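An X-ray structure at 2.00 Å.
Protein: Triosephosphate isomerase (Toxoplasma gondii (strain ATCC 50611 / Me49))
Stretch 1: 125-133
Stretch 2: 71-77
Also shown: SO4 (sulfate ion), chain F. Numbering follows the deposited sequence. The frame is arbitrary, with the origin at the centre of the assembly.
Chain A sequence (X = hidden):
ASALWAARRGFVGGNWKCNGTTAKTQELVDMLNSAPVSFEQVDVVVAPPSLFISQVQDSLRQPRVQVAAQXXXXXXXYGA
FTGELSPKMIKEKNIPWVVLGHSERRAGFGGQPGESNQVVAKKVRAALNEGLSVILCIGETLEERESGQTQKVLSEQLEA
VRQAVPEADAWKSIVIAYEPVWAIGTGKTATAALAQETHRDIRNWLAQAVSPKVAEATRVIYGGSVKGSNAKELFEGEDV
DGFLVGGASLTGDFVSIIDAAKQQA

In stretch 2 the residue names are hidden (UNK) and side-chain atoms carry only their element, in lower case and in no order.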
# COMPACT_ATOMS: atom_id res chain seq x y z
N ARG A 125 -6.16 4.91 15.11
CA ARG A 125 -6.69 4.07 16.18
C ARG A 125 -6.31 2.59 16.00
O ARG A 125 -5.94 1.91 16.96
CB ARG A 125 -8.23 4.16 16.23
CG ARG A 125 -8.93 3.26 17.21
CD ARG A 125 -8.37 3.54 18.62
NE ARG A 125 -8.88 2.66 19.70
CZ ARG A 125 -9.90 2.89 20.51
NH1 ARG A 125 -10.59 4.04 20.51
NH2 ARG A 125 -10.29 1.92 21.31
N ALA A 126 -6.46 2.09 14.77
CA ALA A 126 -6.15 0.71 14.46
C ALA A 126 -4.67 0.40 14.70
O ALA A 126 -4.30 -0.64 15.27
CB ALA A 126 -6.52 0.40 13.04
N ALA A 127 -3.81 1.35 14.28
CA ALA A 127 -2.36 1.21 14.44
C ALA A 127 -1.97 1.16 15.91
O ALA A 127 -1.20 0.29 16.37
CB ALA A 127 -1.67 2.34 13.72
N LEU A 128 -2.49 2.13 16.68
CA LEU A 128 -2.19 2.17 18.12
C LEU A 128 -2.73 0.97 18.85
O LEU A 128 -2.04 0.42 19.74
CB LEU A 128 -2.76 3.46 18.72
CG LEU A 128 -2.24 4.80 18.26
CD1 LEU A 128 -3.08 5.92 18.89
CD2 LEU A 128 -0.73 4.90 18.55
N ASN A 129 -3.94 0.52 18.51
CA ASN A 129 -4.50 -0.73 19.08
C ASN A 129 -3.56 -1.92 18.87
O ASN A 129 -3.55 -2.78 19.68
CB ASN A 129 -5.83 -1.15 18.46
CG ASN A 129 -7.02 -0.28 18.89
OD1 ASN A 129 -6.96 0.54 19.85
ND2 ASN A 129 -8.14 -0.48 18.16
N GLU A 130 -2.81 -1.97 17.78
CA GLU A 130 -1.88 -3.09 17.54
C GLU A 130 -0.45 -2.82 18.02
O GLU A 130 0.45 -3.54 17.62
CB GLU A 130 -1.88 -3.45 16.06
CG GLU A 130 -3.20 -3.98 15.57
CD GLU A 130 -3.58 -5.35 16.09
OE1 GLU A 130 -2.68 -6.18 16.45
OE2 GLU A 130 -4.79 -5.61 16.11
N GLY A 131 -0.25 -1.82 18.87
CA GLY A 131 1.09 -1.56 19.42
C GLY A 131 2.09 -0.80 18.52
O GLY A 131 3.23 -0.71 18.88
N LEU A 132 1.63 -0.20 17.41
CA LEU A 132 2.53 0.60 16.60
C LEU A 132 2.68 2.00 17.16
O LEU A 132 1.81 2.48 17.90
CB LEU A 132 2.04 0.74 15.13
CG LEU A 132 2.00 -0.61 14.35
CD1 LEU A 132 1.31 -0.38 13.03
CD2 LEU A 132 3.45 -1.14 14.14
N SER A 133 3.83 2.64 16.86
CA SER A 133 3.95 4.10 16.95
C SER A 133 3.65 4.76 15.60
O SER A 133 3.87 4.19 14.56
CB SER A 133 5.36 4.46 17.43
OG SER A 133 5.53 4.02 18.75
N UNK A 71 2.17 3.91 5.21
CA UNK A 71 0.71 3.90 5.34
C UNK A 71 0.40 2.63 6.09
O UNK A 71 1.26 1.75 6.23
o UNK A 71 -2.13 3.46 3.05
o UNK A 71 -2.10 4.59 4.93
c UNK A 71 -1.51 4.01 4.01
c UNK A 71 0.03 3.86 3.97
N UNK A 72 -0.83 2.57 6.61
CA UNK A 72 -1.32 1.40 7.34
C UNK A 72 -2.85 1.34 7.18
O UNK A 72 -3.47 2.40 7.15
c UNK A 72 -0.94 1.68 8.80
o UNK A 72 -1.15 0.57 9.51
N UNK A 73 -3.44 0.16 6.99
CA UNK A 73 -4.84 0.06 6.61
C UNK A 73 -5.83 0.51 7.74
O UNK A 73 -5.54 0.42 8.96
c UNK A 73 -5.13 -1.38 6.21
o UNK A 73 -6.42 -1.49 5.65
N UNK A 74 -7.01 0.98 7.30
CA UNK A 74 -8.16 1.09 8.16
C UNK A 74 -8.57 -0.27 8.74
O UNK A 74 -9.23 -0.33 9.76
c UNK A 74 -9.41 1.64 7.44
c UNK A 74 -9.20 3.02 7.03
o UNK A 74 -9.69 0.85 6.28
N UNK A 75 -8.20 -1.34 8.04
CA UNK A 75 -8.58 -2.71 8.44
C UNK A 75 -7.48 -3.19 9.38
O UNK A 75 -6.31 -3.28 8.98
n UNK A 75 -11.30 -1.43 6.80
o UNK A 75 -11.74 -3.61 6.91
c UNK A 75 -9.59 -3.00 6.14
c UNK A 75 -8.70 -3.61 7.22
c UNK A 75 -10.98 -2.69 6.65
N UNK A 76 -7.85 -3.47 10.63
CA UNK A 76 -6.88 -3.59 11.68
C UNK A 76 -6.08 -4.89 11.70
O UNK A 76 -4.92 -4.89 12.03
o UNK A 76 -8.12 -2.26 15.65
c UNK A 76 -7.60 -3.44 13.06
c UNK A 76 -6.65 -3.53 14.22
n UNK A 76 -6.84 -3.85 16.62
c UNK A 76 -7.28 -3.17 15.56
N UNK A 77 -6.71 -5.99 11.34
CA UNK A 77 -6.16 -7.33 11.59
C UNK A 77 -5.89 -8.04 10.23
O UNK A 77 -5.71 -7.37 9.26
c UNK A 77 -7.15 -8.12 12.42
S SO4 F . -13.24 3.87 22.65
O1 SO4 F . -11.87 4.38 22.91
O2 SO4 F . -13.16 2.41 22.47
O3 SO4 F . -14.02 4.17 23.87
O4 SO4 F . -13.86 4.54 21.48

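Position 71 carries two side-chain carbons, the second bonded to two oxygens. Two oxygens on the second carbon make a short carboxylate, and the side chain makes no contact with stretch 1, so composition rather than contact identifies it: Asp-71.

Position 72 has one carbon followed by one oxygen, unbranched. Its CA-to-CB bond points toward stretch 1, where its oxygen lies 4.4 Å from CD1 of Leu-132, a loose van der Waals approach. One carbon and one hydroxyl make Ser-72.

Position 73 repeats the pattern of one carbon and one oxygen, but its CA-to-CB bond points sideways and the side chain makes no contact with stretch 1. The oxygen instead accepts a hydrogen bond from the backbone N of position 75 (3.0 Å, 164°). This is Ser-73, whose backbone O sits 4.2 Å from CB of Ala-126.

At position 74 the first side-chain carbon branches into one oxygen and one carbon, the mark of Thr-74. Its CA-to-CB bond points away from stretch 1; only its backbone O comes near, 4.3 Å from CB of Ala-126.

Position 75 shows three carbons, the third carrying one oxygen and one nitrogen, hence a carboxamide on a two-carbon arm. Its CA-to-CB bond also points away from stretch 1, which the side chain does not touch, and its side-chain nitrogen donates to OG1 of Thr-74 (2.8 Å, 168°). The residue is Gln-75.

Position 76 has the same atom count and branching, but its CA-to-CB bond points toward stretch 1, with chi1 and chi2 both t. This extended arm brings its terminal oxygen 3.1 Å from ND2 of Asn-129 and its terminal nitrogen 2.7 Å from OE2 of Glu-130. An acceptor facing an amide nitrogen and a donor facing a carboxylate fix the orientation of the carboxamide in Gln-76.

Position 77 has a single carbon, its CA-to-CB bond pointing sideways, with no contact to stretch 1: Ala-77.

The contact buries 300 Å² and centres on Gln-76, which has 102 Å² covered. CB of Gln-76 lies 4.0 Å from CB of Ala-126, and their CA atoms are 5.2 Å apart. Beyond this packing, the carboxamide bonds at both ends: Asn-129 ND2 donates to OE1 at 171°, and NE2 donates to Glu-130 OE2 at 168°, both nearly linear. Asn-129 also accepts from Arg-125, whose NE lies 2.9 Å from Asn-129 OD1, while Arg-125 NH1 donates to sulfate O1 at 2.7 Å. Gln-76 thus links the last helical residue, Asn-129, to Glu-130, where helical geometry ends.

Stretch 2, residues 71-77: DSSTQQA
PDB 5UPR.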